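Local coordinates for protein 336aa long hypothetical dTDP-glucose 4,6-dehydratase (Pyrococcus horikoshii, PDB 2HUN) that probably acts as an NAD(+)-dependent dTDP-glucose 4,6-dehydratase, a lyase of the extended short-chain dehydrogenase/reductase family, at residues 137-140 against 141-145. Sequence-based numbering, arbitrary orientation.
Sequences GSFT and ENDRL
CE1 of Phe139 lies over one face of the Arg144 guanidinium, toward the outer part of that group, 3.5 Å above its plane, with ring and guanidinium planes 39° apart. At the ring's edge, near its plane, lies OD2 of Asp143, 3.7 Å from CD1 of Phe139, while ring and carboxylate planes stand steeply to each other. The loop joining strand 121-127 to helix 150-168 of the Rossmann fold makes a type I beta turn from Thr140 to Asp143, which brings Asp143 back beside Phe139. The turn is closed by the backbone hydrogen bond from Asp143 N to Thr140 O (3.1 Å), and a second hydrogen bond, from Thr140 N to Asp143 OD2 (2.7 Å), is nearly straight but reaches the oxygen from above the carboxylate plane. A water also donates to OD2 and to the carbonyl of Ser138, extending the grip backwards along the chain. With an alanine here instead of Asp143, the Thr140 amide is likely to lose this acceptor and the water one of its two. The ring of Tyr131 meets that of Phe139 with the planes nearly parallel, and its carbonyl accepts from Arg144 NH1, while Asn142 and Arg144 also make backbone hydrogen bonds to the second subunit. Within the turn, chi1 of 78° sets Thr140 OG1 between its own backbone N and carbonyl carbon, where, in an ST turn, it accepts a hydrogen bond from Asn142 N at 3.0 Å.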
# COMPACT_ATOMS: atom_id res chain seq x y z
N GLY A 137 12.86 -9.43 17.52
CA GLY A 137 11.97 -10.34 16.81
C GLY A 137 12.04 -10.12 15.31
O GLY A 137 12.95 -9.46 14.82
N SER A 138 11.08 -10.69 14.58
CA SER A 138 11.05 -10.57 13.13
C SER A 138 9.61 -10.53 12.63
O SER A 138 8.73 -11.16 13.20
CB SER A 138 11.76 -11.76 12.48
OG SER A 138 13.13 -11.82 12.86
N PHE A 139 9.40 -9.78 11.54
CA PHE A 139 8.08 -9.63 10.94
C PHE A 139 7.68 -10.82 10.06
O PHE A 139 8.50 -11.35 9.29
CB PHE A 139 8.03 -8.36 10.08
CG PHE A 139 8.06 -7.08 10.87
CD1 PHE A 139 6.98 -6.71 11.66
CD2 PHE A 139 9.16 -6.22 10.79
CE1 PHE A 139 6.99 -5.51 12.37
CE2 PHE A 139 9.17 -5.01 11.50
CZ PHE A 139 8.09 -4.66 12.29
N THR A 140 6.43 -11.24 10.16
CA THR A 140 5.95 -12.33 9.32
C THR A 140 5.09 -11.65 8.27
O THR A 140 4.77 -10.47 8.38
CB THR A 140 5.07 -13.33 10.08
OG1 THR A 140 3.76 -12.78 10.24
CG2 THR A 140 5.66 -13.66 11.45
N GLU A 141 4.73 -12.41 7.24
CA GLU A 141 3.91 -11.87 6.16
C GLU A 141 2.51 -11.50 6.66
O GLU A 141 1.73 -10.88 5.93
CB GLU A 141 3.80 -12.90 5.01
CG GLU A 141 5.15 -13.31 4.41
CD GLU A 141 5.86 -14.41 5.20
OE1 GLU A 141 5.41 -14.77 6.30
OE2 GLU A 141 6.89 -14.91 4.71
N ASN A 142 2.18 -11.87 7.90
CA ASN A 142 0.86 -11.52 8.43
C ASN A 142 0.86 -10.24 9.28
O ASN A 142 -0.18 -9.85 9.81
CB ASN A 142 0.28 -12.67 9.26
CG ASN A 142 -0.11 -13.86 8.40
OD1 ASN A 142 -0.58 -13.69 7.28
ND2 ASN A 142 0.08 -15.07 8.93
N ASP A 143 2.01 -9.58 9.39
CA ASP A 143 2.10 -8.34 10.17
C ASP A 143 1.82 -7.12 9.31
O ASP A 143 2.03 -7.13 8.11
CB ASP A 143 3.49 -8.21 10.80
CG ASP A 143 3.76 -9.28 11.83
OD1 ASP A 143 2.82 -9.63 12.57
OD2 ASP A 143 4.91 -9.77 11.91
N ARG A 144 1.32 -6.06 9.94
CA ARG A 144 1.02 -4.82 9.25
C ARG A 144 2.30 -4.23 8.69
O ARG A 144 3.39 -4.61 9.10
CB ARG A 144 0.41 -3.79 10.23
CG ARG A 144 1.45 -3.03 11.09
CD ARG A 144 2.23 -3.95 12.04
NE ARG A 144 3.24 -3.23 12.82
CZ ARG A 144 4.39 -2.77 12.33
NH1 ARG A 144 4.71 -2.97 11.05
NH2 ARG A 144 5.23 -2.11 13.11
N LEU A 145 2.15 -3.30 7.76
CA LEU A 145 3.30 -2.63 7.19
C LEU A 145 3.42 -1.28 7.89
O LEU A 145 2.44 -0.79 8.46
CB LEU A 145 3.12 -2.43 5.68
CG LEU A 145 2.86 -3.70 4.85
CD1 LEU A 145 2.86 -3.35 3.37
CD2 LEU A 145 3.92 -4.73 5.15
O HOH W 1 6.04 -10.88 14.17